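Local coordinates for zinc transport protein ZntB (Vibrio parahaemolyticus RIMD 2210633, PDB 3CK6), which probably imports zinc ions across the inner membrane together with protons, its cytoplasmic domain forming a funnel-shaped homopentamer, at residues L160-I174 and E232-R244. The protein carries 1 engineered substitution. Residues are numbered along the deposited sequence; the frame is centred on the assembly and turned at random.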
ATOM      1  N   LEU E 160      10.555 -27.756   2.398  1.00 37.30           N
ATOM      2  CA  LEU E 160      10.961 -26.725   3.363  1.00 37.59           C
ATOM      3  C   LEU E 160      11.306 -27.293   4.740  1.00 38.34           C
ATOM      4  O   LEU E 160      12.385 -27.010   5.279  1.00 37.60           O
ATOM      5  CB  LEU E 160       9.882 -25.624   3.472  1.00 37.77           C
ATOM      6  CG  LEU E 160       9.965 -24.390   2.552  1.00 36.80           C
ATOM      7  CD1 LEU E 160      10.349 -24.741   1.122  1.00 37.43           C
ATOM      8  CD2 LEU E 160       8.672 -23.588   2.570  1.00 36.96           C
ATOM      9  N   ASN E 161      10.407 -28.106   5.293  1.00 39.25           N
ATOM     10  CA  ASN E 161      10.623 -28.722   6.607  1.00 40.61           C
ATOM     11  C   ASN E 161      11.895 -29.568   6.664  1.00 41.20           C
ATOM     12  O   ASN E 161      12.439 -29.802   7.747  1.00 41.36           O
ATOM     13  CB  ASN E 161       9.419 -29.571   7.036  1.00 40.84           C
ATOM     14  CG  ASN E 161       8.176 -28.735   7.371  1.00 42.25           C
ATOM     15  OD1 ASN E 161       8.227 -27.502   7.483  1.00 42.98           O
ATOM     16  ND2 ASN E 161       7.049 -29.419   7.549  1.00 43.85           N
ATOM     17  N   GLU E 162      12.367 -30.009   5.500  1.00 41.55           N
ATOM     18  CA  GLU E 162      13.553 -30.857   5.414  1.00 42.57           C
ATOM     19  C   GLU E 162      14.859 -30.080   5.179  1.00 41.88           C
ATOM     20  O   GLU E 162      15.938 -30.687   5.131  1.00 42.01           O
ATOM     21  CB  GLU E 162      13.351 -31.970   4.375  1.00 42.64           C
ATOM     22  CG  GLU E 162      12.291 -32.994   4.809  1.00 44.09           C
ATOM     23  CD  GLU E 162      12.022 -34.091   3.784  1.00 44.11           C
ATOM     24  OE1 GLU E 162      11.768 -35.242   4.213  1.00 46.66           O
ATOM     25  OE2 GLU E 162      12.048 -33.809   2.562  1.00 46.82           O
ATOM     26  N   PHE E 163      14.764 -28.749   5.051  1.00 41.17           N
ATOM     27  CA  PHE E 163      15.961 -27.894   4.968  1.00 40.29           C
ATOM     28  C   PHE E 163      16.814 -28.108   6.202  1.00 39.76           C
ATOM     29  O   PHE E 163      16.342 -27.949   7.330  1.00 39.11           O
ATOM     30  CB  PHE E 163      15.627 -26.397   4.883  1.00 40.41           C
ATOM     31  CG  PHE E 163      15.047 -25.955   3.565  1.00 40.59           C
ATOM     32  CD1 PHE E 163      15.251 -26.697   2.399  1.00 40.52           C
ATOM     33  CD2 PHE E 163      14.312 -24.764   3.488  1.00 41.82           C
ATOM     34  CE1 PHE E 163      14.709 -26.274   1.178  1.00 41.83           C
ATOM     35  CE2 PHE E 163      13.765 -24.334   2.274  1.00 41.56           C
ATOM     36  CZ  PHE E 163      13.963 -25.094   1.120  1.00 41.02           C
ATOM     37  N   ASP E 164      18.071 -28.470   5.973  1.00 39.20           N
ATOM     38  CA  ASP E 164      19.036 -28.628   7.044  1.00 38.73           C
ATOM     39  C   ASP E 164      20.357 -28.040   6.557  1.00 38.07           C
ATOM     40  O   ASP E 164      20.945 -28.526   5.589  1.00 37.26           O
ATOM     41  CB  ASP E 164      19.170 -30.100   7.426  1.00 38.88           C
ATOM     42  CG  ASP E 164      20.181 -30.324   8.533  1.00 40.41           C
ATOM     43  OD1 ASP E 164      19.860 -30.031   9.712  1.00 43.18           O
ATOM     44  OD2 ASP E 164      21.288 -30.796   8.214  1.00 38.75           O
ATOM     45  N   VAL E 165      20.785 -26.973   7.225  1.00 37.88           N
ATOM     46  CA  VAL E 165      21.930 -26.168   6.803  1.00 38.23           C
ATOM     47  C   VAL E 165      23.260 -26.964   6.767  1.00 38.36           C
ATOM     48  O   VAL E 165      24.186 -26.620   6.021  1.00 37.91           O
ATOM     49  CB  VAL E 165      22.032 -24.860   7.657  1.00 38.19           C
ATOM     50  CG1 VAL E 165      22.363 -25.165   9.126  1.00 38.19           C
ATOM     51  CG2 VAL E 165      23.031 -23.878   7.055  1.00 38.37           C
ATOM     52  N   ASN E 166      23.326 -28.043   7.538  1.00 38.90           N
ATOM     53  CA  ASN E 166      24.533 -28.870   7.605  1.00 39.94           C
ATOM     54  C   ASN E 166      24.521 -30.060   6.642  1.00 40.45           C
ATOM     55  O   ASN E 166      25.448 -30.878   6.626  1.00 40.32           O
ATOM     56  CB  ASN E 166      24.767 -29.326   9.043  1.00 40.09           C
ATOM     57  CG  ASN E 166      25.140 -28.177   9.953  1.00 40.59           C
ATOM     58  OD1 ASN E 166      26.273 -27.689   9.918  1.00 41.77           O
ATOM     59  ND2 ASN E 166      24.188 -27.727  10.765  1.00 39.78           N
ATOM     60  N   ASP E 167      23.474 -30.130   5.822  1.00 40.93           N
ATOM     61  CA  ASP E 167      23.308 -31.221   4.879  1.00 41.46           C
ATOM     62  C   ASP E 167      23.003 -30.646   3.502  1.00 41.96           C
ATOM     63  O   ASP E 167      21.844 -30.355   3.188  1.00 41.93           O
ATOM     64  CB  ASP E 167      22.177 -32.135   5.355  1.00 41.63           C
ATOM     65  CG  ASP E 167      22.068 -33.418   4.555  1.00 42.12           C
ATOM     66  OD1 ASP E 167      22.729 -33.561   3.498  1.00 42.30           O
ATOM     67  OD2 ASP E 167      21.298 -34.297   4.994  1.00 42.54           O
ATOM     68  N   GLU E 168      24.049 -30.490   2.692  1.00 42.25           N
ATOM     69  CA  GLU E 168      23.945 -29.886   1.358  1.00 42.67           C
ATOM     70  C   GLU E 168      22.955 -30.586   0.416  1.00 42.58           C
ATOM     71  O   GLU E 168      22.405 -29.960  -0.500  1.00 42.63           O
ATOM     72  CB  GLU E 168      25.331 -29.776   0.718  1.00 42.93           C
ATOM     73  CG  GLU E 168      26.244 -28.798   1.454  1.00 44.54           C
ATOM     74  CD  GLU E 168      27.664 -28.813   0.948  1.00 46.70           C
ATOM     75  OE1 GLU E 168      27.882 -28.475  -0.236  1.00 48.37           O
ATOM     76  OE2 GLU E 168      28.571 -29.154   1.738  1.00 48.00           O
ATOM     77  N   SER E 169      22.708 -31.872   0.669  1.00 42.35           N
ATOM     78  CA  SER E 169      21.722 -32.644  -0.090  1.00 42.14           C
ATOM     79  C   SER E 169      20.281 -32.128   0.081  1.00 41.80           C
ATOM     80  O   SER E 169      19.419 -32.441  -0.739  1.00 42.18           O
ATOM     81  CB  SER E 169      21.799 -34.135   0.272  1.00 42.13           C
ATOM     82  OG  SER E 169      21.110 -34.412   1.486  1.00 42.18           O
ATOM     83  N   THR E 170      20.028 -31.347   1.137  1.00 41.47           N
ATOM     84  CA  THR E 170      18.683 -30.796   1.411  1.00 41.13           C
ATOM     85  C   THR E 170      18.431 -29.401   0.799  1.00 40.87           C
ATOM     86  O   THR E 170      17.356 -28.819   0.982  1.00 40.99           O
ATOM     87  CB  THR E 170      18.345 -30.769   2.942  1.00 41.11           C
ATOM     88  OG1 THR E 170      18.991 -29.661   3.582  1.00 40.37           O
ATOM     89  CG2 THR E 170      18.741 -32.077   3.630  1.00 41.04           C
ATOM     90  N   TYR E 171      19.412 -28.887   0.060  1.00 40.64           N
ATOM     91  CA  TYR E 171      19.394 -27.511  -0.438  1.00 40.72           C
ATOM     92  C   TYR E 171      18.519 -27.361  -1.689  1.00 41.01           C
ATOM     93  O   TYR E 171      19.009 -26.953  -2.744  1.00 41.28           O
ATOM     94  CB  TYR E 171      20.822 -27.047  -0.763  1.00 40.12           C
ATOM     95  CG  TYR E 171      21.734 -26.724   0.415  1.00 39.80           C
ATOM     96  CD1 TYR E 171      21.451 -27.163   1.713  1.00 39.72           C
ATOM     97  CD2 TYR E 171      22.910 -26.001   0.210  1.00 39.47           C
ATOM     98  CE1 TYR E 171      22.315 -26.864   2.785  1.00 39.64           C
ATOM     99  CE2 TYR E 171      23.770 -25.701   1.258  1.00 40.02           C
ATOM    100  CZ  TYR E 171      23.473 -26.135   2.542  1.00 39.79           C
ATOM    101  OH  TYR E 171      24.341 -25.828   3.568  1.00 38.62           O
ATOM    102  N   ASN E 172      17.229 -27.670  -1.569  1.00 41.61           N
ATOM    103  CA  ASN E 172      16.311 -27.587  -2.710  1.00 41.97           C
ATOM    104  C   ASN E 172      15.492 -26.295  -2.713  1.00 42.13           C
ATOM    105  O   ASN E 172      14.408 -26.234  -3.299  1.00 41.58           O
ATOM    106  CB  ASN E 172      15.380 -28.802  -2.740  1.00 42.12           C
ATOM    107  CG  ASN E 172      16.130 -30.112  -2.709  1.00 43.58           C
ATOM    108  OD1 ASN E 172      16.975 -30.387  -3.566  1.00 43.75           O
ATOM    109  ND2 ASN E 172      15.832 -30.929  -1.709  1.00 45.29           N
ATOM    110  N   HIS E 173      16.035 -25.268  -2.063  1.00 42.14           N
ATOM    111  CA  HIS E 173      15.325 -24.011  -1.839  1.00 41.90           C
ATOM    112  C   HIS E 173      15.224 -23.139  -3.083  1.00 41.34           C
ATOM    113  O   HIS E 173      14.313 -22.311  -3.188  1.00 41.52           O
ATOM    114  CB  HIS E 173      15.975 -23.225  -0.698  1.00 42.49           C
ATOM    115  CG  HIS E 173      17.454 -23.062  -0.842  1.00 42.99           C
ATOM    116  ND1 HIS E 173      18.024 -21.958  -1.439  1.00 44.86           N
ATOM    117  CD2 HIS E 173      18.481 -23.864  -0.475  1.00 43.82           C
ATOM    118  CE1 HIS E 173      19.340 -22.083  -1.426  1.00 43.84           C
ATOM    119  NE2 HIS E 173      19.641 -23.232  -0.849  1.00 43.64           N
ATOM    120  N   ILE E 174      16.151 -23.318  -4.020  1.00 40.70           N
ATOM    121  CA  ILE E 174      16.086 -22.586  -5.276  1.00 40.20           C
ATOM    122  C   ILE E 174      14.884 -23.114  -6.060  1.00 39.28           C
ATOM    123  O   ILE E 174      14.100 -22.326  -6.588  1.00 39.30           O
ATOM    124  CB  ILE E 174      17.383 -22.691  -6.120  1.00 40.59           C
ATOM    125  CG1 ILE E 174      18.581 -21.987  -5.434  1.00 41.44           C
ATOM    126  CG2 ILE E 174      17.150 -22.166  -7.546  1.00 41.49           C
ATOM    127  CD1 ILE E 174      18.462 -20.450  -5.252  1.00 40.66           C
ATOM    128  N   GLU E 232      10.306 -18.306   4.624  1.00 26.55           N
ATOM    129  CA  GLU E 232      11.158 -19.425   5.034  1.00 26.78           C
ATOM    130  C   GLU E 232      12.309 -19.727   4.056  1.00 26.81           C
ATOM    131  O   GLU E 232      13.369 -20.164   4.487  1.00 26.05           O
ATOM    132  CB  GLU E 232      10.330 -20.683   5.195  1.00 26.84           C
ATOM    133  CG  GLU E 232       9.450 -20.671   6.422  1.00 29.53           C
ATOM    134  CD  GLU E 232       8.923 -22.047   6.724  1.00 34.00           C
ATOM    135  OE1 GLU E 232       9.460 -22.687   7.645  1.00 33.80           O
ATOM    136  OE2 GLU E 232       7.981 -22.495   6.023  1.00 36.83           O
ATOM    137  N   VAL E 233      12.096 -19.530   2.759  1.00 27.39           N
ATOM    138  CA  VAL E 233      13.186 -19.765   1.796  1.00 28.65           C
ATOM    139  C   VAL E 233      14.289 -18.716   1.947  1.00 29.10           C
ATOM    140  O   VAL E 233      15.480 -19.051   1.950  1.00 30.01           O
ATOM    141  CB  VAL E 233      12.686 -19.819   0.328  1.00 28.24           C
ATOM    142  CG1 VAL E 233      13.869 -19.983  -0.613  1.00 29.42           C
ATOM    143  CG2 VAL E 233      11.710 -20.973   0.130  1.00 28.06           C
ATOM    144  N   ALA E 234      13.884 -17.453   2.065  1.00 30.42           N
ATOM    145  CA  ALA E 234      14.799 -16.336   2.343  1.00 31.39           C
ATOM    146  C   ALA E 234      15.629 -16.544   3.616  1.00 32.07           C
ATOM    147  O   ALA E 234      16.834 -16.229   3.647  1.00 32.40           O
ATOM    148  CB  ALA E 234      14.027 -15.012   2.399  1.00 31.39           C
ATOM    149  N   LEU E 235      15.004 -17.102   4.653  1.00 32.74           N
ATOM    150  CA  LEU E 235      15.697 -17.367   5.909  1.00 33.44           C
ATOM    151  C   LEU E 235      16.695 -18.515   5.784  1.00 33.62           C
ATOM    152  O   LEU E 235      17.783 -18.452   6.366  1.00 33.68           O
ATOM    153  CB  LEU E 235      14.713 -17.626   7.062  1.00 33.40           C
ATOM    154  CG  LEU E 235      15.253 -17.971   8.466  1.00 33.89           C
ATOM    155  CD1 LEU E 235      16.325 -17.017   8.964  1.00 35.21           C
ATOM    156  CD2 LEU E 235      14.085 -17.951   9.430  1.00 34.19           C
ATOM    157  N   PHE E 236      16.327 -19.563   5.051  1.00 33.95           N
ATOM    158  CA  PHE E 236      17.265 -20.656   4.821  1.00 34.93           C
ATOM    159  C   PHE E 236      18.473 -20.191   4.002  1.00 35.54           C
ATOM    160  O   PHE E 236      19.577 -20.675   4.215  1.00 34.67           O
ATOM    161  CB  PHE E 236      16.595 -21.884   4.198  1.00 35.33           C
ATOM    162  CG  PHE E 236      17.486 -23.103   4.166  1.00 36.82           C
ATOM    163  CD1 PHE E 236      18.042 -23.614   5.348  1.00 37.48           C
ATOM    164  CD2 PHE E 236      17.786 -23.739   2.958  1.00 37.79           C
ATOM    165  CE1 PHE E 236      18.879 -24.728   5.319  1.00 37.84           C
ATOM    166  CE2 PHE E 236      18.619 -24.866   2.924  1.00 37.02           C
ATOM    167  CZ  PHE E 236      19.168 -25.356   4.101  1.00 37.09           C
ATOM    168  N   GLN E 237      18.257 -19.236   3.094  1.00 36.60           N
ATOM    169  CA  GLN E 237      19.349 -18.582   2.355  1.00 38.28           C
ATOM    170  C   GLN E 237      20.295 -17.808   3.279  1.00 38.71           C
ATOM    171  O   GLN E 237      21.527 -17.852   3.102  1.00 38.57           O
ATOM    172  CB  GLN E 237      18.797 -17.689   1.241  1.00 37.89           C
ATOM    173  CG  GLN E 237      18.201 -18.490   0.080  1.00 39.71           C
ATOM    174  CD  GLN E 237      17.541 -17.628  -0.992  1.00 39.90           C
ATOM    175  OE1 GLN E 237      17.797 -17.802  -2.194  1.00 41.66           O
ATOM    176  NE2 GLN E 237      16.692 -16.695  -0.567  1.00 42.02           N
ATOM    177  N   ASP E 238      19.728 -17.123   4.273  1.00 39.21           N
ATOM    178  CA  ASP E 238      20.519 -16.483   5.339  1.00 40.26           C
ATOM    179  C   ASP E 238      21.268 -17.506   6.196  1.00 40.62           C
ATOM    180  O   ASP E 238      22.401 -17.256   6.600  1.00 40.66           O
ATOM    181  CB  ASP E 238      19.646 -15.603   6.251  1.00 40.40           C
ATOM    182  CG  ASP E 238      19.137 -14.343   5.557  1.00 42.23           C
ATOM    183  OD1 ASP E 238      18.248 -13.679   6.136  1.00 45.59           O
ATOM    184  OD2 ASP E 238      19.597 -14.018   4.440  1.00 43.49           O
ATOM    185  N   GLU E 239      20.622 -18.638   6.484  1.00 41.30           N
ATOM    186  CA  GLU E 239      21.243 -19.740   7.234  1.00 41.92           C
ATOM    187  C   GLU E 239      22.514 -20.256   6.558  1.00 42.13           C
ATOM    188  O   GLU E 239      23.570 -20.371   7.197  1.00 41.79           O
ATOM    189  CB  GLU E 239      20.256 -20.895   7.406  1.00 41.91           C
ATOM    190  CG  GLU E 239      19.800 -21.131   8.824  1.00 43.07           C
ATOM    191  CD  GLU E 239      19.094 -22.466   9.001  1.00 44.14           C
ATOM    192  OE1 GLU E 239      17.931 -22.599   8.554  1.00 46.24           O
ATOM    193  OE2 GLU E 239      19.695 -23.379   9.603  1.00 44.64           O
ATOM    194  N   ILE E 240      22.390 -20.563   5.267  1.00 42.50           N
ATOM    195  CA  ILE E 240      23.504 -21.034   4.439  1.00 43.17           C
ATOM    196  C   ILE E 240      24.644 -20.019   4.382  1.00 44.09           C
ATOM    197  O   ILE E 240      25.799 -20.369   4.620  1.00 44.18           O
ATOM    198  CB  ILE E 240      23.026 -21.373   3.005  1.00 42.99           C
ATOM    199  CG1 ILE E 240      22.106 -22.591   3.028  1.00 42.20           C
ATOM    200  CG2 ILE E 240      24.231 -21.612   2.052  1.00 42.94           C
ATOM    201  CD1 ILE E 240      21.301 -22.781   1.758  1.00 40.16           C
ATOM    202  N   LYS E 241      24.309 -18.767   4.077  1.00 45.32           N
ATOM    203  CA  LYS E 241      25.297 -17.702   3.912  1.00 46.68           C
ATOM    204  C   LYS E 241      26.129 -17.508   5.179  1.00 47.41           C
ATOM    205  O   LYS E 241      27.363 -17.400   5.113  1.00 47.49           O
ATOM    206  CB  LYS E 241      24.595 -16.401   3.523  1.00 46.89           C
ATOM    207  CG  LYS E 241      25.218 -15.660   2.344  1.00 48.25           C
ATOM    208  CD  LYS E 241      26.197 -14.572   2.791  1.00 49.34           C
ATOM    209  CE  LYS E 241      26.433 -13.526   1.688  1.00 49.60           C
ATOM    210  NZ  LYS E 241      25.245 -12.623   1.471  1.00 50.57           N
ATOM    211  N   HIS E 242      25.448 -17.491   6.323  1.00 48.40           N
ATOM    212  CA  HIS E 242      26.080 -17.384   7.636  1.00 49.59           C
ATOM    213  C   HIS E 242      26.992 -18.585   7.915  1.00 50.14           C
ATOM    214  O   HIS E 242      28.159 -18.416   8.264  1.00 50.07           O
ATOM    215  CB  HIS E 242      25.001 -17.265   8.720  1.00 49.69           C
ATOM    216  CG  HIS E 242      25.491 -16.676  10.007  1.00 51.13           C
ATOM    217  ND1 HIS E 242      25.830 -17.447  11.100  1.00 52.23           N
ATOM    218  CD2 HIS E 242      25.679 -15.389  10.383  1.00 52.02           C
ATOM    219  CE1 HIS E 242      26.210 -16.662  12.092  1.00 52.25           C
ATOM    220  NE2 HIS E 242      26.128 -15.408  11.683  1.00 53.06           N
ATOM    221  N   ASN E 243      26.454 -19.788   7.733  1.00 50.91           N
ATOM    222  CA  ASN E 243      27.186 -21.041   7.929  1.00 51.90           C
ATOM    223  C   ASN E 243      28.453 -21.148   7.063  1.00 52.65           C
ATOM    224  O   ASN E 243      29.466 -21.706   7.497  1.00 52.81           O
ATOM    225  CB  ASN E 243      26.235 -22.221   7.668  1.00 51.71           C
ATOM    226  CG  ASN E 243      26.874 -23.576   7.922  1.00 51.80           C
ATOM    227  OD1 ASN E 243      27.584 -24.107   7.069  1.00 51.48           O
ATOM    228  ND2 ASN E 243      26.589 -24.158   9.082  1.00 51.26           N
ATOM    229  N   ARG E 244      28.387 -20.589   5.857  1.00 53.73           N
ATOM    230  CA  ARG E 244      29.440 -20.726   4.858  1.00 54.89           C
ATOM    231  C   ARG E 244      30.681 -19.904   5.190  1.00 55.56           C
ATOM    232  O   ARG E 244      31.793 -20.440   5.223  1.00 55.55           O
ATOM    233  CB  ARG E 244      28.907 -20.354   3.470  1.00 55.20           C
ATOM    234  CG  ARG E 244      29.457 -21.213   2.352  1.00 55.88           C
ATOM    235  CD  ARG E 244      28.382 -21.490   1.320  1.00 56.95           C
ATOM    236  NE  ARG E 244      28.307 -22.917   1.011  1.00 58.19           N
ATOM    237  CZ  ARG E 244      27.379 -23.482   0.241  1.00 58.96           C
ATOM    238  NH1 ARG E 244      26.431 -22.750  -0.334  1.00 58.20           N
ATOM    239  NH2 ARG E 244      27.409 -24.794   0.035  1.00 59.50           N
TER
HETATM  240  O   HOH W   1       6.902 -24.938   6.375  1.00 45.55           O
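Leu160 sets CD2 3.7 Å from OE2 of Glu232 and packs CD1 against CG2 of Val233, an apolar contact. One water donates to both OD1 of Asn161 and OE2 of Glu232. Phe163 lies on Phe236 as an offset stack, with centroids 4.4 Å apart and planes at 7°. Its CB sits over the centre of the Phe236 ring, 3.5 Å from the centroid. Val165 belongs to a type I beta turn from Asp164 to Asp167. It points its two methyls at different residues of the helix: CG2 packs on CB of Asn243 (3.7 Å), while CG1 comes close to OE2 of Glu239. This loop joins helix 134-161 to helix 173-199, and it packs against the C-terminal part of the long helix 209-246 in this CorA-family cytoplasmic domain. Glu168 makes a long salt bridge from OE1 to NH2 of Arg244 (3.7 Å). Tyr171 has Ile240 CD1 over the centre of one face and CA of Glu168 over the other. Phe236 turns its edge to the face of Tyr171 in an offset edge-to-face pair, planes at 85°. The phenol OH donates to the carbonyl O of Val165 (2.6 Å), which ties the ring to the turn at Val165. His173 is a knob among Val233, Phe236, Gln237 and Ile240. Its chi1 of 51° places CG between the backbone N and the carbonyl carbon, and the ring then reaches Phe236 with CD2 (3.5 Å from Phe236 CD2). Buried ND1 and NE2 have no partner in the model. His242 of a neighbouring subunit also meets this ring.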